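Local coordinates for protein blood group a-and b-cleaving endo-beta-galactosidase (Streptococcus pneumoniae, PDB 2YGL) that probably recognises blood group carbohydrate antigens through two tandem CBM51 modules, as part of a family 98 endo-beta-galactosidase that cleaves blood group A and B antigens, at residues 175-180 with 266-271; 81-86 with 135-140; 195-200 with 209-214; 43-48 with 55-60. All coordinates share one frame; numbering follows the deposited sequence.

How the contacts relate
Contacts 2 and 4 belong to the first carbohydrate-binding module, contact 3 to the second, and contact 1 packs the chain that leads into helix 179-184 on a strand of the second. Contacts 1 and 2 lie nearer the centre of the chain, their own centres about 33 Å apart, and contacts 3 and 4 are peripheral; contacts 1, 2 and 4 are partly buried, while contact 3 lies at the surface. Backbone pairing dominates contacts 2 and 4, which touch where Tyr-86 packs on Phe-57. Contact 1, by contrast, depends mainly on apolar packing, whereas contact 3 combines a buried valine and a tryptophan with a lysine salt bridge. Contacts 1 and 3 reach the same sheet.

Contact 1: 175-180 with 266-271; sequences QTITPD and ISYVGI
The tip of the Tyr-268 ring and the CG2 methyl of Ile-266 receive Ile-177 and Pro-179, packing the chain that leads into helix 179-184 on strand 262-271 of the second CBM51 beta-sandwich module. Van der Waals packing carries most of the contact. Between the two isoleucines it is methyl against methyl: Ile-177 CG2 lies 3.8 Å from Ile-266 CG2, and each of these branches stands anti to its own backbone N. The same Ile-177 methyl also reaches the tyrosine, 4.2 Å from Tyr-268 CE2, where the two side chains slide past each other in opposite directions.

Pro-179 crosses Tyr-268 at about a right angle. The proline CD meets the hydroxyl end of Tyr-268, 3.7 Å from CZ and 3.3 Å from OH. Tyr-268 CB points toward 175-180, and chi1 (-74°) puts CG beside the backbone N. The Tyr-268 hydroxyl also has Thr-178 CA at 3.4 Å.

Polar geometry is secondary. Within the strand, not across the contact, Ser-267 OG donates to Tyr-268 O at 3.0 Å, lifted 46° out of the carbonyl plane. Thr-178 occupies the N-cap position, and its OG1 accepts a hydrogen bond from Leu-181 N, capping the short helix just as Pro-179 begins it.

In the wider fold, helix 179-184 adds Leu-182, which touches Ile-177, Ile-266 and Tyr-268 together. Strand 262-271 itself runs between strands 315-320 and 343-352 of the curled antiparallel sheet, with backbone bonds to both, and Leu-316 of the former also meets Ile-177.

Contact 2: 81-86 with 135-140; sequences EKFETY and ISVTIP
Phe-83 pairs with Val-137 and Glu-84 with Ser-136 on two antiparallel strands of the first module, whose axes approach to 4.8 Å with N-to-C directions 169° apart. The nearest contacts are backbone. Phe-83 and Val-137 form a hydrogen-bonded pair, Phe-83 N to Val-137 O at 3.0 Å and the return bond from Val-137 N to Phe-83 O at 3.1 Å; Thr-85 and Ile-135 form the next such pair. Past the strand end, Ile-139 N bonds to Glu-81 O at 2.8 Å, nearly straight at the hydrogen (177°).

Side chains on both faces complete the first shell, and the two faces differ. On the face of Phe-83, Thr-85, Ile-135 and Val-137 the packing is apolar. Phe-83 and Val-137 lie side by side, with Phe-83 CB 3.9 Å from Val-137 CG2, and that methyl stands at the edge of the phenyl ring. Ile-139 CD1 also touches Phe-83 CB, at 4.0 Å. Thr-85 CG2 meets Ile-135 CD1 at 3.8 Å. The opposite face is polar: Ser-136 OG donates to Glu-84 OE2 at 2.7 Å, OE2 accepts through its anti lone pair, and the extended glutamate chain brings the carboxylate across the non-hydrogen-bonded pair.

In the second shell, Ile-108 of strand 105-110 touches Phe-83 and Ile-135, and Tyr-116 of strand 113-117 touches Ile-135 and Val-137, so the apolar face looks onto the second sheet, as in a beta-sandwich. Strand 160-171 flanks strand 82-87 on its other edge: Thr-85 OG1 bonds to Ala-164 O, while Glu-81 and Lys-82 both face Ile-169 in a classic beta bulge.

Contact 3: 195-200 with 209-214; sequences LEWVDA and KTVQKD
Lys-213 reaches across Trp-197 to the loop 195-198, within the second beta-sandwich module of this tandem CBM51 pair. Its CB leaves the short strand 212-213 on the side of the other segment, and beyond CG the chain is fully extended. CG passes Trp-197 CZ3 at 4.2 Å. CE is 4.2 Å from the centroid of the six-membered ring of Trp-197, 29° off its normal, an off-centre CH-pi contact, with CZ3 its nearest ring atom. At the tip, NZ donates to Leu-195 O at 3.0 Å, from a position 39° out of the carbonyl plane, and makes a salt bridge with Glu-196 OE2 at 3.2 Å. The ammonium is thus gripped by a backbone oxygen and a carboxylate, and its distance from the indole leaves at most a weak cation-pi attraction.

The indole is also bounded by other groups. On the side of its plane opposite the lysine, Ala-200 CB sits over the ring. Val-211 O lies near the ring plane, 3.2 Å from Trp-197 CH2. Val-211 CG1 is 3.7 Å from both Trp-197 CH2 and CZ3, while its CG2 meets Ala-200 CB, 3.7 Å away. Ile-253 and Tyr-255 of strand 251-256 also touch Trp-197. One water links the two backbones, donating to Ala-200 O at 2.6 Å and accepting from Val-211 N.

Contact 4: 43-48 with 55-60; sequences TKISLL and KYFDKG
A beta hairpin of strands 45-48 and 54-57, a two-stranded sheet in the first module on the side of the chain centre away from contacts 1 and 3, brings Ser-46 against Tyr-56 and Ile-45 and Leu-47 against Phe-57. The strand axes run antiparallel at 151°. Leu-47 and Lys-55 form a hydrogen-bonded pair, with Lys-55 N to Leu-47 O at 2.9 Å. Nearer the open end, Phe-57 N bonds to Ile-45 O at 2.8 Å, while a water joins Ile-45 N to Phe-57 O.

Ser-46 CB lies over one face of the Tyr-56 ring, 4.0 Å from its centroid, a CH-pi contact in the non-hydrogen-bonded pair. A second water donates to Ser-46 OG and lies 3.1 Å from Tyr-56 OH. The other face of the hairpin is largely apolar: Phe-57 CE1 reaches Leu-47 CB at 4.3 Å. Ile-45 O lies in the ring plane at the Phe-57 edge, nearest CD1. Ile-45 CD1 rests 3.7 Å from Gly-60 CA; glycine has no side chain here, and its backbone angles (phi 157°) suit glycine. Val-162 of strand 160-171 touches Ile-45 and Leu-47.

Lys-44 and Asp-58 lie side by side in a salt bridge that is also a hydrogen bond, Lys-44 NZ donating to Asp-58 OD1 at 2.9 Å from 36° above the carboxylate plane. This charged pair joins the two segments beyond the Phe-57 N to Ile-45 O bond. The chemistry thus divides: a salt bridge between exposed side chains and a water-linked backbone at one end, apolar side chains turned to strand 160-171.

Contact 1: 175-180 with 266-271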
loop_
_atom_site.group_PDB
_atom_site.type_symbol
_atom_site.label_atom_id
_atom_site.label_comp_id
_atom_site.label_asym_id
_atom_site.label_seq_id
_atom_site.Cartn_x
_atom_site.Cartn_y
_atom_site.Cartn_z
ATOM N N GLN A 175 0.074 5.567 -3.928
ATOM C CA GLN A 175 0.082 6.465 -2.776
ATOM C C GLN A 175 -1.352 6.839 -2.400
ATOM O O GLN A 175 -2.278 6.653 -3.197
ATOM C CB GLN A 175 0.896 7.729 -3.084
ATOM C CG GLN A 175 2.374 7.484 -3.384
ATOM C CD GLN A 175 3.197 7.194 -2.138
ATOM O OE1 GLN A 175 3.586 6.052 -1.890
ATOM N NE2 GLN A 175 3.463 8.229 -1.347
ATOM N N THR A 176 -1.531 7.345 -1.180
ATOM C CA THR A 176 -2.820 7.870 -0.731
ATOM C C THR A 176 -3.327 8.902 -1.746
ATOM O O THR A 176 -2.591 9.811 -2.140
ATOM C CB THR A 176 -2.707 8.504 0.677
ATOM O OG1 THR A 176 -2.108 7.561 1.576
ATOM C CG2 THR A 176 -4.077 8.910 1.212
ATOM N N ILE A 177 -4.574 8.734 -2.180
ATOM C CA ILE A 177 -5.154 9.585 -3.221
ATOM C C ILE A 177 -5.371 11.011 -2.714
ATOM O O ILE A 177 -6.006 11.223 -1.684
ATOM C CB ILE A 177 -6.492 9.008 -3.775
ATOM C CG1 ILE A 177 -6.364 7.512 -4.123
ATOM C CG2 ILE A 177 -6.997 9.836 -4.968
ATOM C CD1 ILE A 177 -5.355 7.171 -5.224
ATOM N N THR A 178 -4.807 11.972 -3.441
ATOM C CA THR A 178 -5.005 13.398 -3.175
ATOM C C THR A 178 -5.253 14.114 -4.508
ATOM O O THR A 178 -4.932 13.568 -5.568
ATOM C CB THR A 178 -3.775 14.041 -2.483
ATOM O OG1 THR A 178 -2.659 14.042 -3.383
ATOM C CG2 THR A 178 -3.402 13.304 -1.198
ATOM N N PRO A 179 -5.832 15.333 -4.468
ATOM C CA PRO A 179 -5.912 16.120 -5.698
ATOM C C PRO A 179 -4.544 16.291 -6.360
ATOM O O PRO A 179 -4.432 16.130 -7.578
ATOM C CB PRO A 179 -6.466 17.458 -5.213
ATOM C CG PRO A 179 -7.331 17.086 -4.062
ATOM C CD PRO A 179 -6.624 15.943 -3.381
ATOM N N ASP A 180 -3.518 16.587 -5.559
ATOM C CA ASP A 180 -2.134 16.690 -6.040
ATOM C C ASP A 180 -1.672 15.458 -6.818
ATOM O O ASP A 180 -1.071 15.584 -7.887
ATOM C CB ASP A 180 -1.169 16.944 -4.874
ATOM C CG ASP A 180 -1.065 18.410 -4.505
ATOM O OD1 ASP A 180 -1.369 19.271 -5.359
ATOM O OD2 ASP A 180 -0.666 18.703 -3.358
ATOM N N ILE A 266 -10.915 5.879 -10.233
ATOM C CA ILE A 266 -10.587 6.941 -9.273
ATOM C C ILE A 266 -11.031 8.305 -9.787
ATOM O O ILE A 266 -10.639 8.710 -10.881
ATOM C CB ILE A 266 -9.059 7.053 -9.005
ATOM C CG1 ILE A 266 -8.389 5.677 -8.897
ATOM C CG2 ILE A 266 -8.783 7.938 -7.774
ATOM C CD1 ILE A 266 -8.707 4.942 -7.651
ATOM N N SER A 267 -11.820 9.015 -8.981
ATOM C CA SER A 267 -12.227 10.384 -9.303
ATOM C C SER A 267 -12.789 11.130 -8.100
ATOM O O SER A 267 -13.496 10.552 -7.271
ATOM C CB SER A 267 -13.274 10.392 -10.422
ATOM O OG SER A 267 -13.537 11.713 -10.857
ATOM N N TYR A 268 -12.466 12.417 -8.016
ATOM C CA TYR A 268 -13.207 13.336 -7.157
ATOM C C TYR A 268 -14.474 13.765 -7.888
ATOM O O TYR A 268 -14.460 13.936 -9.106
ATOM C CB TYR A 268 -12.349 14.544 -6.767
ATOM C CG TYR A 268 -11.295 14.192 -5.747
ATOM C CD1 TYR A 268 -11.596 14.165 -4.381
ATOM C CD2 TYR A 268 -10.005 13.854 -6.144
ATOM C CE1 TYR A 268 -10.629 13.823 -3.438
ATOM C CE2 TYR A 268 -9.032 13.513 -5.212
ATOM C CZ TYR A 268 -9.352 13.498 -3.863
ATOM O OH TYR A 268 -8.387 13.158 -2.947
ATOM N N VAL A 269 -15.568 13.915 -7.142
ATOM C CA VAL A 269 -16.876 14.214 -7.729
ATOM C C VAL A 269 -17.566 15.341 -6.966
ATOM O O VAL A 269 -17.681 15.290 -5.740
ATOM C CB VAL A 269 -17.810 12.961 -7.755
ATOM C CG1 VAL A 269 -19.137 13.277 -8.446
ATOM C CG2 VAL A 269 -17.138 11.787 -8.446
ATOM N N GLY A 270 -18.027 16.349 -7.705
ATOM C CA GLY A 270 -18.810 17.443 -7.135
ATOM C C GLY A 270 -19.298 18.406 -8.198
ATOM O O GLY A 270 -19.198 18.129 -9.393
ATOM N N ILE A 271 -19.820 19.546 -7.754
ATOM C CA ILE A 271 -20.328 20.573 -8.656
ATOM C C ILE A 271 -19.241 21.613 -8.926
ATOM O O ILE A 271 -18.642 22.151 -7.990
ATOM C CB ILE A 271 -21.599 21.239 -8.078
ATOM C CG1 ILE A 271 -22.712 20.197 -7.931
ATOM C CG2 ILE A 271 -22.061 22.396 -8.957
ATOM C CD1 ILE A 271 -23.661 20.461 -6.788
#

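Contact 2: 81-86 with 135-140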
loop_
_atom_site.group_PDB
_atom_site.type_symbol
_atom_site.label_atom_id
_atom_site.label_comp_id
_atom_site.label_asym_id
_atom_site.label_seq_id
_atom_site.Cartn_x
_atom_site.Cartn_y
_atom_site.Cartn_z
ATOM N N GLU A 81 3.945 -6.067 5.079
ATOM C CA GLU A 81 2.919 -7.104 5.148
ATOM C C GLU A 81 3.464 -8.435 5.665
ATOM O O GLU A 81 2.738 -9.202 6.303
ATOM C CB GLU A 81 2.271 -7.295 3.774
ATOM C CG GLU A 81 1.542 -6.055 3.256
ATOM C CD GLU A 81 1.359 -6.053 1.744
ATOM O OE1 GLU A 81 1.180 -7.138 1.149
ATOM O OE2 GLU A 81 1.389 -4.954 1.150
ATOM N N LYS A 82 4.736 -8.704 5.378
ATOM C CA LYS A 82 5.375 -9.960 5.765
ATOM C C LYS A 82 6.802 -9.749 6.255
ATOM O O LYS A 82 7.482 -8.802 5.845
ATOM C CB LYS A 82 5.389 -10.950 4.590
ATOM C CG LYS A 82 4.024 -11.515 4.202
ATOM C CD LYS A 82 4.062 -12.181 2.828
ATOM C CE LYS A 82 4.308 -13.679 2.922
ATOM N NZ LYS A 82 3.067 -14.427 3.281
ATOM N N PHE A 83 7.240 -10.640 7.139
ATOM C CA PHE A 83 8.644 -10.737 7.516
ATOM C C PHE A 83 9.145 -12.137 7.185
ATOM O O PHE A 83 8.507 -13.131 7.541
ATOM C CB PHE A 83 8.841 -10.429 9.004
ATOM C CG PHE A 83 10.222 -10.751 9.513
ATOM C CD1 PHE A 83 11.309 -9.946 9.177
ATOM C CD2 PHE A 83 10.437 -11.863 10.326
ATOM C CE1 PHE A 83 12.587 -10.242 9.638
ATOM C CE2 PHE A 83 11.714 -12.168 10.797
ATOM C CZ PHE A 83 12.791 -11.355 10.453
ATOM N N GLU A 84 10.281 -12.211 6.498
ATOM C CA GLU A 84 10.859 -13.497 6.116
ATOM C C GLU A 84 12.358 -13.564 6.382
ATOM O O GLU A 84 13.088 -12.607 6.114
ATOM C CB GLU A 84 10.539 -13.827 4.653
ATOM C CG GLU A 84 9.054 -14.119 4.416
ATOM C CD GLU A 84 8.738 -14.590 3.013
ATOM O OE1 GLU A 84 9.572 -14.409 2.102
ATOM O OE2 GLU A 84 7.638 -15.148 2.823
ATOM N N THR A 85 12.798 -14.701 6.922
ATOM C CA THR A 85 14.210 -14.943 7.240
ATOM C C THR A 85 14.494 -16.426 7.473
ATOM O O THR A 85 13.585 -17.201 7.783
ATOM C CB THR A 85 14.675 -14.126 8.486
ATOM O OG1 THR A 85 16.105 -14.135 8.567
ATOM C CG2 THR A 85 14.092 -14.691 9.777
ATOM N N TYR A 86 15.759 -16.807 7.308
ATOM C CA TYR A 86 16.243 -18.121 7.712
ATOM C C TYR A 86 17.021 -17.957 9.014
ATOM O O TYR A 86 17.834 -17.041 9.144
ATOM C CB TYR A 86 17.162 -18.717 6.642
ATOM C CG TYR A 86 16.480 -19.032 5.329
ATOM C CD1 TYR A 86 16.343 -18.054 4.341
ATOM C CD2 TYR A 86 15.981 -20.308 5.069
ATOM C CE1 TYR A 86 15.721 -18.334 3.132
ATOM C CE2 TYR A 86 15.355 -20.602 3.856
ATOM C CZ TYR A 86 15.230 -19.607 2.895
ATOM O OH TYR A 86 14.616 -19.878 1.694
ATOM N N ILE A 135 11.372 -18.635 8.424
ATOM C CA ILE A 135 10.282 -17.912 9.068
ATOM C C ILE A 135 9.540 -17.070 8.035
ATOM O O ILE A 135 10.160 -16.342 7.250
ATOM C CB ILE A 135 10.786 -16.984 10.213
ATOM C CG1 ILE A 135 11.564 -17.777 11.269
ATOM C CG2 ILE A 135 9.616 -16.235 10.864
ATOM C CD1 ILE A 135 12.286 -16.906 12.281
ATOM N N SER A 136 8.216 -17.185 8.034
ATOM C CA SER A 136 7.358 -16.305 7.252
ATOM C C SER A 136 6.129 -15.950 8.082
ATOM O O SER A 136 5.236 -16.779 8.276
ATOM C CB SER A 136 6.963 -16.956 5.926
ATOM O OG SER A 136 6.373 -16.007 5.058
ATOM N N VAL A 137 6.107 -14.722 8.595
ATOM C CA VAL A 137 5.001 -14.252 9.429
ATOM C C VAL A 137 4.306 -13.035 8.827
ATOM O O VAL A 137 4.947 -12.186 8.204
ATOM C CB VAL A 137 5.442 -13.935 10.890
ATOM C CG1 VAL A 137 5.741 -15.218 11.654
ATOM C CG2 VAL A 137 6.637 -12.984 10.921
ATOM N N THR A 138 2.991 -12.968 9.020
ATOM C CA THR A 138 2.196 -11.824 8.590
ATOM C C THR A 138 2.377 -10.674 9.580
ATOM O O THR A 138 2.405 -10.884 10.794
ATOM C CB THR A 138 0.694 -12.188 8.471
ATOM O OG1 THR A 138 0.552 -13.417 7.748
ATOM C CG2 THR A 138 -0.078 -11.097 7.739
ATOM N N ILE A 139 2.518 -9.465 9.049
ATOM C CA ILE A 139 2.610 -8.260 9.864
ATOM C C ILE A 139 1.259 -7.540 9.842
ATOM O O ILE A 139 0.723 -7.270 8.763
ATOM C CB ILE A 139 3.750 -7.333 9.364
ATOM C CG1 ILE A 139 5.111 -7.952 9.694
ATOM C CG2 ILE A 139 3.640 -5.934 9.968
ATOM C CD1 ILE A 139 6.274 -7.319 8.963
ATOM N N PRO A 140 0.695 -7.246 11.033
ATOM C CA PRO A 140 -0.563 -6.498 11.131
ATOM C C PRO A 140 -0.409 -5.091 10.566
ATOM O O PRO A 140 0.655 -4.484 10.708
ATOM C CB PRO A 140 -0.822 -6.438 12.642
ATOM C CG PRO A 140 -0.020 -7.555 13.216
ATOM C CD PRO A 140 1.203 -7.626 12.365
#

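Contact 3: 195-200 with 209-214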
loop_
_atom_site.group_PDB
_atom_site.type_symbol
_atom_site.label_atom_id
_atom_site.label_comp_id
_atom_site.label_asym_id
_atom_site.label_seq_id
_atom_site.Cartn_x
_atom_site.Cartn_y
_atom_site.Cartn_z
ATOM N N LEU A 195 -9.639 9.035 -23.332
ATOM C CA LEU A 195 -10.275 7.897 -23.995
ATOM C C LEU A 195 -11.517 8.302 -24.790
ATOM O O LEU A 195 -12.103 9.363 -24.556
ATOM C CB LEU A 195 -10.653 6.829 -22.964
ATOM C CG LEU A 195 -9.561 6.251 -22.057
ATOM C CD1 LEU A 195 -10.197 5.445 -20.930
ATOM C CD2 LEU A 195 -8.579 5.397 -22.843
ATOM N N GLU A 196 -11.905 7.453 -25.737
ATOM C CA GLU A 196 -13.162 7.628 -26.460
ATOM C C GLU A 196 -14.274 6.893 -25.728
ATOM O O GLU A 196 -14.156 5.697 -25.454
ATOM C CB GLU A 196 -13.055 7.097 -27.896
ATOM C CG GLU A 196 -12.095 7.873 -28.791
ATOM C CD GLU A 196 -12.541 9.300 -29.031
ATOM O OE1 GLU A 196 -13.441 9.508 -29.871
ATOM O OE2 GLU A 196 -11.986 10.218 -28.385
ATOM N N TRP A 197 -15.346 7.605 -25.399
ATOM C CA TRP A 197 -16.531 6.954 -24.849
ATOM C C TRP A 197 -17.350 6.335 -25.977
ATOM O O TRP A 197 -17.210 6.730 -27.133
ATOM C CB TRP A 197 -17.381 7.930 -24.026
ATOM C CG TRP A 197 -17.722 9.227 -24.713
ATOM C CD1 TRP A 197 -18.457 9.390 -25.858
ATOM C CD2 TRP A 197 -17.360 10.544 -24.280
ATOM N NE1 TRP A 197 -18.563 10.725 -26.166
ATOM C CE2 TRP A 197 -17.899 11.455 -25.217
ATOM C CE3 TRP A 197 -16.627 11.044 -23.193
ATOM C CZ2 TRP A 197 -17.730 12.839 -25.100
ATOM C CZ3 TRP A 197 -16.455 12.420 -23.079
ATOM C CH2 TRP A 197 -17.007 13.300 -24.028
ATOM N N VAL A 198 -18.180 5.352 -25.638
ATOM C CA VAL A 198 -19.150 4.797 -26.583
ATOM C C VAL A 198 -20.214 5.858 -26.874
ATOM O O VAL A 198 -20.520 6.144 -28.034
ATOM C CB VAL A 198 -19.797 3.495 -26.044
ATOM C CG1 VAL A 198 -20.953 3.045 -26.936
ATOM C CG2 VAL A 198 -18.754 2.388 -25.930
ATOM N N ASP A 199 -20.768 6.430 -25.809
ATOM C CA ASP A 199 -21.661 7.584 -25.899
ATOM C C ASP A 199 -21.722 8.328 -24.570
ATOM O O ASP A 199 -21.355 7.787 -23.520
ATOM C CB ASP A 199 -23.068 7.199 -26.393
ATOM C CG ASP A 199 -23.571 5.900 -25.795
ATOM O OD1 ASP A 199 -23.485 5.730 -24.559
ATOM O OD2 ASP A 199 -24.059 5.048 -26.570
ATOM N N ALA A 200 -22.165 9.580 -24.636
ATOM C CA ALA A 200 -22.230 10.449 -23.468
ATOM C C ALA A 200 -23.419 11.400 -23.581
ATOM O O ALA A 200 -23.418 12.315 -24.411
ATOM C CB ALA A 200 -20.928 11.227 -23.316
ATOM N N LYS A 209 -24.313 20.579 -28.064
ATOM C CA LYS A 209 -23.294 20.579 -27.012
ATOM C C LYS A 209 -22.893 19.153 -26.646
ATOM O O LYS A 209 -23.672 18.216 -26.825
ATOM C CB LYS A 209 -23.779 21.350 -25.782
ATOM C CG LYS A 209 -23.960 22.838 -26.041
ATOM C CD LYS A 209 -24.372 23.591 -24.794
ATOM C CE LYS A 209 -24.537 25.070 -25.099
ATOM N NZ LYS A 209 -24.997 25.839 -23.911
ATOM N N THR A 210 -21.667 18.993 -26.155
ATOM C CA THR A 210 -21.145 17.676 -25.794
ATOM C C THR A 210 -20.494 17.682 -24.409
ATOM O O THR A 210 -20.017 18.719 -23.935
ATOM C CB THR A 210 -20.115 17.158 -26.832
ATOM O OG1 THR A 210 -19.084 18.134 -27.012
ATOM C CG2 THR A 210 -20.775 16.876 -28.178
ATOM N N VAL A 211 -20.494 16.516 -23.767
ATOM C CA VAL A 211 -19.736 16.284 -22.537
ATOM C C VAL A 211 -18.294 16.737 -22.780
ATOM O O VAL A 211 -17.720 16.464 -23.835
ATOM C CB VAL A 211 -19.824 14.792 -22.100
ATOM C CG1 VAL A 211 -18.808 14.453 -21.009
ATOM C CG2 VAL A 211 -21.245 14.463 -21.621
ATOM N N GLN A 212 -17.734 17.461 -21.820
ATOM C CA GLN A 212 -16.446 18.117 -22.008
ATOM C C GLN A 212 -15.291 17.359 -21.368
ATOM O O GLN A 212 -15.435 16.792 -20.282
ATOM C CB GLN A 212 -16.498 19.557 -21.485
ATOM C CG GLN A 212 -17.391 20.490 -22.309
ATOM C CD GLN A 212 -16.896 20.693 -23.736
ATOM O OE1 GLN A 212 -17.507 20.212 -24.691
ATOM N NE2 GLN A 212 -15.782 21.398 -23.883
ATOM N N LYS A 213 -14.150 17.358 -22.056
ATOM C CA LYS A 213 -12.928 16.739 -21.545
ATOM C C LYS A 213 -11.995 17.793 -20.952
ATOM O O LYS A 213 -11.646 18.769 -21.620
ATOM C CB LYS A 213 -12.220 15.939 -22.645
ATOM C CG LYS A 213 -12.965 14.666 -23.064
ATOM C CD LYS A 213 -12.361 14.038 -24.322
ATOM C CE LYS A 213 -13.031 12.704 -24.634
ATOM N NZ LYS A 213 -12.462 12.029 -25.837
ATOM N N ASP A 214 -11.623 17.589 -19.688
ATOM C CA ASP A 214 -10.712 18.466 -18.937
ATOM C C ASP A 214 -11.256 19.888 -18.717
ATOM O O ASP A 214 -10.499 20.813 -18.397
ATOM C CB ASP A 214 -9.313 18.479 -19.579
ATOM C CG ASP A 214 -8.718 17.080 -19.716
ATOM O OD1 ASP A 214 -9.027 16.206 -18.883
ATOM O OD2 ASP A 214 -7.940 16.849 -20.658
HETATM O O HOH W 1 -21.824 14.244 -25.268
#

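Contact 4: 43-48 with 55-60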
loop_
_atom_site.group_PDB
_atom_site.type_symbol
_atom_site.label_atom_id
_atom_site.label_comp_id
_atom_site.label_asym_id
_atom_site.label_seq_id
_atom_site.Cartn_x
_atom_site.Cartn_y
_atom_site.Cartn_z
ATOM N N THR A 43 33.955 -12.865 5.360
ATOM C CA THR A 43 33.107 -14.061 5.428
ATOM C C THR A 43 31.610 -13.730 5.428
ATOM O O THR A 43 31.148 -12.880 6.193
ATOM C CB THR A 43 33.460 -14.899 6.672
ATOM O OG1 THR A 43 34.872 -15.133 6.693
ATOM C CG2 THR A 43 32.720 -16.237 6.678
ATOM N N LYS A 44 30.871 -14.405 4.549
ATOM C CA LYS A 44 29.423 -14.230 4.438
ATOM C C LYS A 44 28.682 -15.117 5.436
ATOM O O LYS A 44 29.202 -16.152 5.866
ATOM C CB LYS A 44 28.944 -14.562 3.020
ATOM C CG LYS A 44 29.418 -13.605 1.929
ATOM C CD LYS A 44 28.900 -14.047 0.564
ATOM C CE LYS A 44 29.445 -13.179 -0.564
ATOM N NZ LYS A 44 28.833 -11.818 -0.582
ATOM N N ILE A 45 27.467 -14.699 5.790
ATOM C CA ILE A 45 26.550 -15.509 6.588
ATOM C C ILE A 45 26.256 -16.815 5.851
ATOM O O ILE A 45 25.937 -16.805 4.659
ATOM C CB ILE A 45 25.226 -14.746 6.871
ATOM C CG1 ILE A 45 25.476 -13.591 7.845
ATOM C CG2 ILE A 45 24.143 -15.691 7.411
ATOM C CD1 ILE A 45 24.385 -12.540 7.866
ATOM N N SER A 46 26.392 -17.936 6.553
ATOM C CA SER A 46 26.073 -19.234 5.966
ATOM C C SER A 46 25.394 -20.176 6.951
ATOM O O SER A 46 25.699 -20.179 8.143
ATOM C CB SER A 46 27.312 -19.894 5.347
ATOM O OG SER A 46 28.298 -20.179 6.319
ATOM N N LEU A 47 24.468 -20.970 6.427
ATOM C CA LEU A 47 23.703 -21.914 7.229
ATOM C C LEU A 47 23.615 -23.262 6.545
ATOM O O LEU A 47 23.688 -23.360 5.314
ATOM C CB LEU A 47 22.291 -21.379 7.490
ATOM C CG LEU A 47 22.125 -20.283 8.544
ATOM C CD1 LEU A 47 20.688 -19.756 8.565
ATOM C CD2 LEU A 47 22.528 -20.793 9.913
ATOM N N LEU A 48 23.459 -24.298 7.360
ATOM C CA LEU A 48 23.193 -25.639 6.873
ATOM C C LEU A 48 21.732 -25.720 6.445
ATOM O O LEU A 48 20.826 -25.455 7.239
ATOM C CB LEU A 48 23.482 -26.653 7.982
ATOM C CG LEU A 48 23.862 -28.092 7.633
ATOM C CD1 LEU A 48 25.172 -28.145 6.857
ATOM C CD2 LEU A 48 23.976 -28.900 8.913
ATOM N N LYS A 55 24.572 -23.177 2.572
ATOM C CA LYS A 55 24.128 -22.061 1.739
ATOM C C LYS A 55 24.648 -20.729 2.274
ATOM O O LYS A 55 24.545 -20.448 3.471
ATOM C CB LYS A 55 22.600 -22.027 1.638
ATOM C CG LYS A 55 22.075 -21.166 0.483
ATOM C CD LYS A 55 20.631 -20.722 0.691
ATOM C CE LYS A 55 19.648 -21.884 0.623
ATOM N NZ LYS A 55 18.271 -21.464 1.015
ATOM N N TYR A 56 25.201 -19.918 1.374
ATOM C CA TYR A 56 25.719 -18.589 1.711
ATOM C C TYR A 56 24.698 -17.498 1.400
ATOM O O TYR A 56 23.882 -17.639 0.488
ATOM C CB TYR A 56 27.039 -18.327 0.976
ATOM C CG TYR A 56 28.170 -19.213 1.446
ATOM C CD1 TYR A 56 28.382 -20.472 0.879
ATOM C CD2 TYR A 56 29.023 -18.800 2.470
ATOM C CE1 TYR A 56 29.420 -21.297 1.321
ATOM C CE2 TYR A 56 30.061 -19.617 2.918
ATOM C CZ TYR A 56 30.250 -20.860 2.339
ATOM O OH TYR A 56 31.274 -21.665 2.779
ATOM N N PHE A 57 24.743 -16.417 2.174
ATOM C CA PHE A 57 23.770 -15.333 2.063
ATOM C C PHE A 57 24.488 -13.993 1.984
ATOM O O PHE A 57 25.359 -13.706 2.805
ATOM C CB PHE A 57 22.840 -15.320 3.283
ATOM C CG PHE A 57 21.968 -16.541 3.418
ATOM C CD1 PHE A 57 22.457 -17.708 4.006
ATOM C CD2 PHE A 57 20.644 -16.513 2.987
ATOM C CE1 PHE A 57 21.644 -18.835 4.145
ATOM C CE2 PHE A 57 19.823 -17.635 3.123
ATOM C CZ PHE A 57 20.325 -18.798 3.703
ATOM N N ASP A 58 24.116 -13.174 1.001
ATOM C CA ASP A 58 24.647 -11.813 0.874
ATOM C C ASP A 58 24.127 -10.885 1.975
ATOM O O ASP A 58 24.845 -9.995 2.435
ATOM C CB ASP A 58 24.291 -11.211 -0.492
ATOM C CG ASP A 58 25.061 -11.840 -1.643
ATOM O OD1 ASP A 58 26.148 -12.414 -1.424
ATOM O OD2 ASP A 58 24.574 -11.748 -2.786
ATOM N N LYS A 59 22.876 -11.094 2.383
ATOM C CA LYS A 59 22.200 -10.193 3.320
ATOM C C LYS A 59 21.782 -10.894 4.609
ATOM O O LYS A 59 21.489 -12.091 4.611
ATOM C CB LYS A 59 20.969 -9.554 2.663
ATOM C CG LYS A 59 21.215 -8.893 1.295
ATOM C CD LYS A 59 22.114 -7.656 1.387
ATOM C CE LYS A 59 21.387 -6.466 1.993
ATOM N NZ LYS A 59 22.315 -5.333 2.260
ATOM N N GLY A 60 21.749 -10.135 5.703
ATOM C CA GLY A 60 21.285 -10.656 6.984
ATOM C C GLY A 60 21.794 -9.900 8.195
ATOM O O GLY A 60 22.497 -8.894 8.070
HETATM O O HOH W 2 26.440 -12.268 4.735
HETATM O O HOH W 3 30.340 -21.896 5.721
#